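Local atomic coordinates of peroxinectin A (PDB entry 6ERC), a protein that oxidises phenolic donors with hydrogen peroxide at a bound haem, acts also on iodide and thiocyanate, and is secreted by a social amoeba. Residues R49-N53 and P98-F104; S52-Q58 and Y359-R365; S222-L226 and V341-I345; F490-I494 and V504-F509. One frame throughout, in Å; residues are numbered along the deposited sequence.

How the contacts relate
Helix 48-56, near the N terminus, starts two of the four contacts. Contact 1 closes the shorter loop, bringing 49-53 against the disulfide-bearing loop 98-104. Contact 2, which shares S52 and N53 with it, closes a span of 300 residues onto 359-365 and so ties the same helix to a calcium-binding loop; the like-charged R49 and R365 come close between the two, with D378 beside them. Within that long span contact 3 joins helix 218-241 to helix 342-350. Contact 4 follows in series near the C terminus, where 490-494 turns back upon 504-509. Contacts 3 and 4 touch through I494, which packs on L226 and I345, while contacts 1 and 3 have centres about 36 Å apart.

Contact 1. Residues R49-N53 and P98-F104; sequences RAISN and PKCDQYF
An arginine-aspartate salt bridge fastens helix 48-56 to the type II beta turn P98-D101, in the loop between strands 91-96 and 113-124 that also carries the C100-C108 disulfide. Residues 49-53 are helical. The CA atoms of A50 and P98 lie 6.7 Å apart, those of N53 and D101 9.2 Å. In the turn K99 has phi/psi -58/137 and C100 75/15, and D101 N donates to P98 O at 3.1 Å. R49 adopts t, p, t for chi1 to chi3. The side chain thus passes P98, with R49 CG 3.4 Å from P98 CD, and brings R49 NE to D101 OD2 at 3.0 Å; R49 NH2 adds a weak bond to D101 OD1 (3.3 Å), while NH1 pairs with D378 and NH2 also bonds to N366. F104 (chi1 m) sets its ring edge over one face of the guanidinium, F104 CE2 lying 3.4 Å from R49 NH2, and Y103, also m, brings CD1 to 3.5 Å from R49 NH2, near the guanidinium plane. D101 is t at chi1, and its OD1 forms an Asx turn by accepting from Y103 N at 2.7 Å, with F104 N at 3.1 Å. N53, chi1 m, hands its OD1 to R365 and donates from ND2 to D101 OD2 at 3.0 Å.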
# COMPACT_ATOMS: atom_id res chain seq x y z
N ARG A 49 19.71 -2.41 9.24
CA ARG A 49 20.44 -2.91 8.08
C ARG A 49 21.09 -4.26 8.36
O ARG A 49 21.28 -5.06 7.43
CB ARG A 49 21.49 -1.88 7.64
CG ARG A 49 22.38 -2.33 6.49
CD ARG A 49 21.59 -2.77 5.27
NE ARG A 49 22.48 -3.14 4.17
CZ ARG A 49 22.09 -3.74 3.05
NH1 ARG A 49 20.81 -4.06 2.86
NH2 ARG A 49 22.98 -4.04 2.11
N ALA A 50 21.45 -4.53 9.61
CA ALA A 50 21.98 -5.84 9.96
C ALA A 50 20.89 -6.90 9.85
O ALA A 50 21.09 -7.94 9.21
CB ALA A 50 22.58 -5.81 11.36
N ILE A 51 19.74 -6.66 10.47
CA ILE A 51 18.62 -7.59 10.35
C ILE A 51 18.26 -7.80 8.89
O ILE A 51 17.87 -8.90 8.49
CB ILE A 51 17.40 -7.08 11.16
CG1 ILE A 51 17.75 -6.93 12.64
CG2 ILE A 51 16.22 -8.01 10.97
CD1 ILE A 51 18.06 -8.24 13.36
N SER A 52 18.38 -6.76 8.07
CA SER A 52 18.10 -6.89 6.64
C SER A 52 19.05 -7.89 5.99
O SER A 52 18.63 -8.79 5.26
CB SER A 52 18.19 -5.53 5.96
OG SER A 52 17.96 -5.63 4.57
N ASN A 53 20.35 -7.74 6.25
CA ASN A 53 21.33 -8.63 5.65
C ASN A 53 21.18 -10.06 6.16
O ASN A 53 21.35 -11.02 5.40
CB ASN A 53 22.75 -8.12 5.91
CG ASN A 53 23.06 -6.85 5.13
OD1 ASN A 53 22.69 -6.72 3.96
ND2 ASN A 53 23.73 -5.91 5.78
N PRO A 98 26.31 -1.24 8.72
CA PRO A 98 27.43 -1.96 9.33
C PRO A 98 28.72 -1.72 8.56
O PRO A 98 28.73 -1.64 7.33
CB PRO A 98 27.00 -3.42 9.26
CG PRO A 98 25.52 -3.37 9.23
CD PRO A 98 25.16 -2.13 8.48
N LYS A 99 29.83 -1.60 9.30
CA LYS A 99 31.12 -1.37 8.66
C LYS A 99 31.41 -2.48 7.66
O LYS A 99 31.16 -3.66 7.93
CB LYS A 99 32.22 -1.28 9.72
CG LYS A 99 33.55 -0.74 9.18
CD LYS A 99 34.59 -0.56 10.28
CE LYS A 99 35.14 -1.89 10.78
NZ LYS A 99 36.31 -1.71 11.69
N CYS A 100 31.93 -2.09 6.50
CA CYS A 100 32.33 -3.01 5.43
C CYS A 100 31.14 -3.59 4.67
O CYS A 100 31.30 -4.57 3.94
CB CYS A 100 33.20 -4.16 5.96
SG CYS A 100 34.74 -3.64 6.72
N ASP A 101 29.95 -3.02 4.81
CA ASP A 101 28.81 -3.51 4.06
C ASP A 101 29.11 -3.45 2.56
O ASP A 101 29.46 -2.39 2.04
CB ASP A 101 27.55 -2.71 4.39
CG ASP A 101 26.30 -3.29 3.76
OD1 ASP A 101 26.22 -3.34 2.51
OD2 ASP A 101 25.39 -3.70 4.51
N GLN A 102 28.97 -4.59 1.88
CA GLN A 102 29.34 -4.67 0.47
C GLN A 102 28.46 -3.78 -0.41
O GLN A 102 28.90 -3.40 -1.50
CB GLN A 102 29.26 -6.12 -0.01
CG GLN A 102 30.17 -7.08 0.74
CD GLN A 102 31.63 -6.68 0.64
OE1 GLN A 102 32.08 -6.19 -0.40
NE2 GLN A 102 32.38 -6.89 1.72
N TYR A 103 27.25 -3.45 0.03
CA TYR A 103 26.35 -2.65 -0.79
C TYR A 103 26.37 -1.16 -0.44
O TYR A 103 26.04 -0.34 -1.30
CB TYR A 103 24.91 -3.16 -0.65
CG TYR A 103 24.73 -4.59 -1.13
CD1 TYR A 103 24.94 -5.66 -0.26
CD2 TYR A 103 24.37 -4.86 -2.44
CE1 TYR A 103 24.79 -6.96 -0.69
CE2 TYR A 103 24.22 -6.16 -2.87
CZ TYR A 103 24.43 -7.21 -2.00
OH TYR A 103 24.27 -8.50 -2.43
N PHE A 104 26.77 -0.80 0.78
CA PHE A 104 26.72 0.60 1.19
C PHE A 104 27.97 1.05 1.94
O PHE A 104 27.99 2.19 2.44
CB PHE A 104 25.48 0.85 2.06
CG PHE A 104 24.18 0.55 1.37
CD1 PHE A 104 23.70 1.39 0.38
CD2 PHE A 104 23.45 -0.58 1.71
CE1 PHE A 104 22.50 1.11 -0.26
CE2 PHE A 104 22.25 -0.86 1.07
CZ PHE A 104 21.78 -0.01 0.08

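Contact 2. Residues S52-Q58 and Y359-R365; sequences SNIIFDQ and YMISDLR. With CA (calcium ion), chain G.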
# COMPACT_ATOMS: atom_id res chain seq x y z
N SER A 52 18.38 -6.76 8.07
CA SER A 52 18.10 -6.89 6.64
C SER A 52 19.05 -7.89 5.99
O SER A 52 18.63 -8.79 5.26
CB SER A 52 18.19 -5.53 5.96
OG SER A 52 17.96 -5.63 4.57
N ASN A 53 20.35 -7.74 6.25
CA ASN A 53 21.33 -8.63 5.65
C ASN A 53 21.18 -10.06 6.16
O ASN A 53 21.35 -11.02 5.40
CB ASN A 53 22.75 -8.12 5.91
CG ASN A 53 23.06 -6.85 5.13
OD1 ASN A 53 22.69 -6.72 3.96
ND2 ASN A 53 23.73 -5.91 5.78
N ILE A 54 20.87 -10.22 7.45
CA ILE A 54 20.83 -11.56 8.04
C ILE A 54 19.59 -12.31 7.57
O ILE A 54 19.67 -13.47 7.16
CB ILE A 54 20.89 -11.47 9.57
CG1 ILE A 54 22.27 -10.98 10.03
CG2 ILE A 54 20.60 -12.83 10.21
CD1 ILE A 54 22.32 -10.51 11.47
N ILE A 55 18.43 -11.67 7.64
CA ILE A 55 17.15 -12.34 7.41
C ILE A 55 16.64 -12.14 5.99
O ILE A 55 16.29 -13.10 5.31
CB ILE A 55 16.12 -11.85 8.45
CG1 ILE A 55 16.41 -12.50 9.81
CG2 ILE A 55 14.69 -12.17 8.00
CD1 ILE A 55 15.58 -11.96 10.94
N PHE A 56 16.59 -10.89 5.52
CA PHE A 56 15.86 -10.59 4.30
C PHE A 56 16.65 -10.87 3.02
O PHE A 56 16.06 -10.84 1.94
CB PHE A 56 15.42 -9.12 4.31
CG PHE A 56 14.30 -8.85 5.27
CD1 PHE A 56 12.98 -8.93 4.86
CD2 PHE A 56 14.56 -8.52 6.59
CE1 PHE A 56 11.95 -8.69 5.74
CE2 PHE A 56 13.53 -8.28 7.48
CZ PHE A 56 12.22 -8.36 7.05
N ASP A 57 17.95 -11.16 3.11
CA ASP A 57 18.74 -11.37 1.91
C ASP A 57 18.15 -12.48 1.06
O ASP A 57 17.79 -13.55 1.56
CB ASP A 57 20.18 -11.70 2.26
CG ASP A 57 21.08 -11.77 1.04
OD1 ASP A 57 21.14 -10.77 0.30
OD2 ASP A 57 21.71 -12.83 0.82
N GLN A 58 18.04 -12.22 -0.24
CA GLN A 58 17.50 -13.18 -1.19
C GLN A 58 18.47 -13.34 -2.35
O GLN A 58 18.96 -12.34 -2.89
CB GLN A 58 16.13 -12.73 -1.70
CG GLN A 58 15.38 -13.78 -2.48
CD GLN A 58 13.93 -13.41 -2.71
OE1 GLN A 58 13.43 -12.45 -2.12
NE2 GLN A 58 13.24 -14.16 -3.56
N TYR A 359 12.18 -13.34 2.77
CA TYR A 359 13.09 -12.92 1.72
C TYR A 359 12.52 -11.78 0.89
O TYR A 359 11.35 -11.79 0.51
CB TYR A 359 13.42 -14.10 0.82
CG TYR A 359 13.85 -15.28 1.62
CD1 TYR A 359 15.11 -15.33 2.17
CD2 TYR A 359 12.97 -16.32 1.87
CE1 TYR A 359 15.51 -16.40 2.93
CE2 TYR A 359 13.35 -17.40 2.63
CZ TYR A 359 14.63 -17.44 3.16
OH TYR A 359 15.02 -18.51 3.92
N MET A 360 13.39 -10.81 0.60
CA MET A 360 13.04 -9.66 -0.22
C MET A 360 14.05 -9.56 -1.36
O MET A 360 15.25 -9.69 -1.14
CB MET A 360 13.06 -8.38 0.62
CG MET A 360 12.68 -7.12 -0.14
SD MET A 360 12.55 -5.70 0.96
CE MET A 360 11.23 -6.24 2.06
N ILE A 361 13.54 -9.35 -2.58
CA ILE A 361 14.43 -9.25 -3.73
C ILE A 361 15.42 -8.11 -3.52
O ILE A 361 15.18 -7.16 -2.75
CB ILE A 361 13.62 -9.04 -5.02
CG1 ILE A 361 12.69 -7.84 -4.89
CG2 ILE A 361 12.84 -10.30 -5.36
CD1 ILE A 361 12.02 -7.43 -6.18
N SER A 362 16.56 -8.20 -4.20
CA SER A 362 17.60 -7.20 -4.05
C SER A 362 17.28 -5.90 -4.78
O SER A 362 17.91 -4.88 -4.48
CB SER A 362 18.94 -7.75 -4.55
OG SER A 362 19.39 -8.79 -3.70
N ASP A 363 16.33 -5.92 -5.72
CA ASP A 363 15.89 -4.67 -6.34
C ASP A 363 15.32 -3.72 -5.29
O ASP A 363 15.47 -2.50 -5.42
CB ASP A 363 14.85 -4.96 -7.41
CG ASP A 363 15.39 -5.84 -8.53
OD1 ASP A 363 15.64 -7.03 -8.27
OD2 ASP A 363 15.56 -5.33 -9.66
N LEU A 364 14.67 -4.26 -4.26
CA LEU A 364 14.13 -3.46 -3.17
C LEU A 364 15.10 -3.36 -2.00
O LEU A 364 15.19 -2.30 -1.37
CB LEU A 364 12.81 -4.07 -2.69
CG LEU A 364 11.67 -4.15 -3.71
CD1 LEU A 364 10.66 -5.20 -3.30
CD2 LEU A 364 10.99 -2.80 -3.85
N ARG A 365 15.82 -4.44 -1.69
CA ARG A 365 16.65 -4.46 -0.49
C ARG A 365 18.02 -3.84 -0.72
O ARG A 365 18.61 -3.31 0.23
CB ARG A 365 16.81 -5.90 0.00
CG ARG A 365 17.16 -6.01 1.48
CD ARG A 365 17.37 -7.46 1.91
NE ARG A 365 18.60 -8.02 1.36
CZ ARG A 365 19.82 -7.81 1.85
NH1 ARG A 365 19.99 -7.02 2.91
NH2 ARG A 365 20.87 -8.37 1.28
CA CA G . 9.63 -13.01 -0.55
O HOH W 1 21.56 -10.01 -2.80
O HOH W 2 17.99 -9.44 -1.14
O HOH W 3 11.07 -12.23 -2.28
O HOH W 4 10.30 -15.02 -1.57
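R365 lays one face of its guanidinium over the CA of D57, and its aliphatic part packs on F56, R365 CD being 3.5 Å from F56 CB. The end of this buried side chain reaches back to helix 48-56. R365 NH1 donates to S52 OG at 3.0 Å and to N53 OD1 at 2.9 Å, and NH2 forms a salt bridge with D57 OD1 at 2.6 Å, its hydrogen bond weak because the angle is poor (128°). S52 OG and N53 ND2 are engaged further by D378 and D101. A backbone hydrogen bond sets the register: M360 N donates to F56 O at 3.0 Å, where the CA atoms of F56 and Y359 are only 4.4 Å apart. Beside it the extended side chain of Q58 lies along the backbone of 359-361, with Q58 OE1 3.1 Å from M360 C, while its NE2 bonds to T60. Water 2 bridges the remaining gap, accepting from Q58 N and R365 NE and donating to M360 O. F56 CD1 lies 4.3 Å from M360 CE, and the F56 ring reaches helices 379-390 and 435-441. Y359 O, bonded to calcium at 2.4 Å, joins S306, N355, D357 and two waters in a metal-bound loop, and L364 touches the haem: a buried arginine ties helix 48-56 and the D57 that follows to the chain beside the calcium site of this peroxidase.

Contact 3. Residues S222-L226 and V341-I345; sequences SIHTL and VEPLI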
# COMPACT_ATOMS: atom_id res chain seq x y z
N SER A 222 -0.51 1.99 -14.20
CA SER A 222 -1.46 1.36 -15.10
C SER A 222 -2.82 1.22 -14.45
O SER A 222 -3.85 1.48 -15.09
CB SER A 222 -0.93 -0.01 -15.54
OG SER A 222 0.16 0.14 -16.42
N ILE A 223 -2.86 0.82 -13.18
CA ILE A 223 -4.14 0.75 -12.48
C ILE A 223 -4.78 2.13 -12.40
O ILE A 223 -5.99 2.28 -12.61
CB ILE A 223 -3.96 0.12 -11.08
CG1 ILE A 223 -3.50 -1.34 -11.22
CG2 ILE A 223 -5.28 0.19 -10.30
CD1 ILE A 223 -3.20 -2.04 -9.91
N HIS A 224 -3.98 3.15 -12.09
CA HIS A 224 -4.50 4.51 -12.12
C HIS A 224 -5.14 4.82 -13.47
O HIS A 224 -6.25 5.36 -13.54
CB HIS A 224 -3.38 5.52 -11.83
CG HIS A 224 -2.95 5.56 -10.40
ND1 HIS A 224 -2.31 4.51 -9.78
CD2 HIS A 224 -3.07 6.53 -9.47
CE1 HIS A 224 -2.05 4.83 -8.53
NE2 HIS A 224 -2.50 6.06 -8.31
N THR A 225 -4.46 4.45 -14.55
CA THR A 225 -4.93 4.80 -15.89
C THR A 225 -6.29 4.16 -16.17
O THR A 225 -7.22 4.83 -16.63
CB THR A 225 -3.90 4.36 -16.93
OG1 THR A 225 -2.64 4.99 -16.64
CG2 THR A 225 -4.34 4.75 -18.33
N LEU A 226 -6.41 2.85 -15.91
CA LEU A 226 -7.63 2.15 -16.30
C LEU A 226 -8.84 2.68 -15.55
O LEU A 226 -9.92 2.82 -16.13
CB LEU A 226 -7.47 0.64 -16.07
CG LEU A 226 -6.34 -0.07 -16.83
CD1 LEU A 226 -6.48 -1.58 -16.69
CD2 LEU A 226 -6.28 0.33 -18.30
N VAL A 341 -0.44 1.12 -21.66
CA VAL A 341 -0.56 0.26 -20.49
C VAL A 341 -0.79 -1.20 -20.86
O VAL A 341 -0.52 -2.09 -20.04
CB VAL A 341 -1.70 0.73 -19.57
CG1 VAL A 341 -1.46 2.15 -19.09
CG2 VAL A 341 -3.05 0.62 -20.28
N GLU A 342 -1.30 -1.49 -22.06
CA GLU A 342 -1.67 -2.86 -22.40
C GLU A 342 -0.51 -3.83 -22.25
O GLU A 342 -0.72 -4.92 -21.68
CB GLU A 342 -2.24 -2.90 -23.82
CG GLU A 342 -3.65 -2.35 -23.95
CD GLU A 342 -3.70 -0.84 -23.89
OE1 GLU A 342 -2.64 -0.19 -24.03
OE2 GLU A 342 -4.81 -0.29 -23.71
N PRO A 343 0.70 -3.54 -22.72
CA PRO A 343 1.80 -4.51 -22.54
C PRO A 343 2.10 -4.83 -21.09
O PRO A 343 2.45 -5.97 -20.76
CB PRO A 343 2.98 -3.84 -23.24
CG PRO A 343 2.37 -2.84 -24.17
CD PRO A 343 1.13 -2.36 -23.49
N LEU A 344 1.99 -3.84 -20.20
CA LEU A 344 2.17 -4.10 -18.77
C LEU A 344 1.06 -4.99 -18.24
O LEU A 344 1.32 -6.01 -17.59
CB LEU A 344 2.21 -2.78 -18.00
CG LEU A 344 3.49 -1.97 -18.13
CD1 LEU A 344 3.26 -0.55 -17.66
CD2 LEU A 344 4.62 -2.62 -17.34
N ILE A 345 -0.20 -4.62 -18.51
CA ILE A 345 -1.33 -5.39 -17.99
C ILE A 345 -1.18 -6.85 -18.35
O ILE A 345 -1.40 -7.74 -17.52
CB ILE A 345 -2.66 -4.81 -18.52
CG1 ILE A 345 -2.83 -3.34 -18.13
CG2 ILE A 345 -3.84 -5.65 -18.01
CD1 ILE A 345 -2.93 -3.09 -16.64
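This is a buried, largely apolar contact between two helices, with helix 342-350 meeting helix 218-241 at its own first turn; no hydrogen bond links 222-226 with 341-345. The backbones come closest where the CA atoms of S222 and V341 stand 5.6 Å apart, and a small serine at that point permits the approach. S222 OG lies 3.7 Å from V341 CB and 3.4 Å from L344 CD1, and its CB is 3.8 Å from I345 CD1; the hydroxyl is weakly hydrogen-bonded to P218 O within its own helix. One turn on, T225 and L226 continue the same face. V341 sits among the three: its CG1 is 3.9 Å from T225 OG1, and its CG2 3.8 Å from L226 CD2. L226 also reaches I345, L226 CD1 lying 3.9 Å from I345 CD1. T225 OG1 is spent on L221 O, so it meets V341 only by van der Waals contact. In both segments the residues involved are spaced i, i+3 and i+4. I223 points away, and its side chain touches helix 70-80, which leads to the predicted catalytic H81. Farther along helix 218-241, R229 forms a salt bridge with E342, a polar link between the same two helices. L226 and I345 extend the packing to I494 of helix 490-497, so that several helices share one apolar interior, in keeping with the mainly helical fold of the animal haem peroxidases.

Contact 4. Residues F490-I494 and V504-F509; sequences FAEVI and VQPNVF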
# COMPACT_ATOMS: atom_id res chain seq x y z
N PHE A 490 -12.66 -7.17 -11.65
CA PHE A 490 -11.46 -6.47 -12.12
C PHE A 490 -11.12 -6.87 -13.55
O PHE A 490 -10.75 -6.01 -14.37
CB PHE A 490 -10.30 -6.78 -11.17
CG PHE A 490 -9.07 -5.94 -11.40
CD1 PHE A 490 -9.12 -4.73 -12.08
CD2 PHE A 490 -7.84 -6.37 -10.93
CE1 PHE A 490 -7.98 -3.98 -12.28
CE2 PHE A 490 -6.70 -5.62 -11.14
CZ PHE A 490 -6.77 -4.43 -11.81
N ALA A 491 -11.25 -8.15 -13.87
CA ALA A 491 -10.90 -8.62 -15.21
C ALA A 491 -11.74 -7.92 -16.28
O ALA A 491 -11.23 -7.58 -17.35
CB ALA A 491 -11.09 -10.13 -15.31
N GLU A 492 -13.02 -7.68 -15.99
CA GLU A 492 -13.89 -7.04 -16.97
C GLU A 492 -13.63 -5.54 -17.06
O GLU A 492 -13.81 -4.95 -18.13
CB GLU A 492 -15.36 -7.31 -16.62
CG GLU A 492 -15.81 -8.72 -16.96
CD GLU A 492 -15.70 -9.03 -18.44
OE1 GLU A 492 -15.72 -8.08 -19.26
OE2 GLU A 492 -15.58 -10.23 -18.80
N VAL A 493 -13.22 -4.90 -15.96
CA VAL A 493 -12.81 -3.50 -16.03
C VAL A 493 -11.62 -3.36 -16.97
O VAL A 493 -11.51 -2.39 -17.72
CB VAL A 493 -12.49 -2.96 -14.63
CG1 VAL A 493 -12.01 -1.52 -14.71
CG2 VAL A 493 -13.71 -3.06 -13.72
N ILE A 494 -10.70 -4.33 -16.94
CA ILE A 494 -9.54 -4.30 -17.82
C ILE A 494 -9.98 -4.32 -19.28
O ILE A 494 -9.51 -3.53 -20.10
CB ILE A 494 -8.59 -5.47 -17.50
CG1 ILE A 494 -7.93 -5.25 -16.13
CG2 ILE A 494 -7.51 -5.61 -18.57
CD1 ILE A 494 -7.28 -6.49 -15.55
N VAL A 504 -7.85 -12.69 -21.00
CA VAL A 504 -7.78 -12.24 -19.61
C VAL A 504 -8.58 -13.22 -18.77
O VAL A 504 -9.79 -13.38 -18.99
CB VAL A 504 -8.32 -10.81 -19.44
CG1 VAL A 504 -8.28 -10.39 -17.98
CG2 VAL A 504 -7.53 -9.84 -20.30
N GLN A 505 -7.92 -13.86 -17.80
CA GLN A 505 -8.60 -14.80 -16.93
C GLN A 505 -9.62 -14.06 -16.05
O GLN A 505 -9.49 -12.86 -15.81
CB GLN A 505 -7.60 -15.55 -16.06
CG GLN A 505 -6.87 -14.71 -15.02
CD GLN A 505 -5.51 -14.23 -15.49
OE1 GLN A 505 -5.29 -14.01 -16.67
NE2 GLN A 505 -4.59 -14.07 -14.54
N PRO A 506 -10.64 -14.77 -15.56
CA PRO A 506 -11.64 -14.09 -14.72
C PRO A 506 -11.07 -13.53 -13.43
O PRO A 506 -11.43 -12.42 -13.03
CB PRO A 506 -12.68 -15.20 -14.45
CG PRO A 506 -11.97 -16.48 -14.74
CD PRO A 506 -10.99 -16.17 -15.82
N ASN A 507 -10.19 -14.27 -12.76
CA ASN A 507 -9.53 -13.81 -11.54
C ASN A 507 -8.08 -13.50 -11.88
O ASN A 507 -7.23 -14.39 -11.90
CB ASN A 507 -9.63 -14.86 -10.43
CG ASN A 507 -9.04 -14.37 -9.12
OD1 ASN A 507 -8.81 -13.17 -8.94
ND2 ASN A 507 -8.81 -15.29 -8.20
N VAL A 508 -7.80 -12.21 -12.13
CA VAL A 508 -6.45 -11.80 -12.52
C VAL A 508 -5.48 -11.80 -11.36
O VAL A 508 -4.32 -11.39 -11.54
CB VAL A 508 -6.47 -10.41 -13.19
CG1 VAL A 508 -7.28 -10.45 -14.46
CG2 VAL A 508 -7.01 -9.36 -12.23
N PHE A 509 -5.90 -12.23 -10.17
CA PHE A 509 -5.00 -12.34 -9.03
C PHE A 509 -4.40 -13.74 -8.88
O PHE A 509 -3.48 -13.90 -8.07
CB PHE A 509 -5.75 -11.98 -7.74
CG PHE A 509 -6.21 -10.55 -7.67
CD1 PHE A 509 -5.60 -9.55 -8.41
CD2 PHE A 509 -7.27 -10.20 -6.84
CE1 PHE A 509 -6.03 -8.23 -8.32
CE2 PHE A 509 -7.71 -8.89 -6.76
CZ PHE A 509 -7.09 -7.91 -7.50
O HOH W 5 -10.96 -10.08 -12.13
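The methyl group of A491 is the bump here, and the curved chain 504-508 supplies the hollow that receives it. A491 CB lies 3.2 Å from both Q505 O and P506 O, and 3.9 Å from V504 CG1 and from V508 CG1, so two carbonyls and two valines line the hollow around one small side chain. The backbones can therefore close to 5.5 Å between the CA atoms of A491 and P506. V508, in turn, projects toward the helix between F490 and I494: its CG2 touches F490 CD2 at 3.4 Å, and its CG1 stands 4.1 Å from I494 CD1. F509 extends the apolar seam at the F490 end. F509 CE1 meets the edge of the F490 ring at 3.7 Å from F490 CD2, and the two rings are oblique, their planes at 51° and centroids 5.8 Å apart. Water 5 bridges helix and loop, accepting from A491 N and donating to P506 O, both at 2.6 Å. N507 forms an Asx turn within the loop, F509 N donating to N507 OD1 at 3.3 Å. Q505 turns away and bonds to I349 O. Thus the returning chain lies against helix 490-497 with helix 342-350 at V504 and V508, helix 70-80 at F490, V508 and F509, and helix 247-275 against F490 and F509.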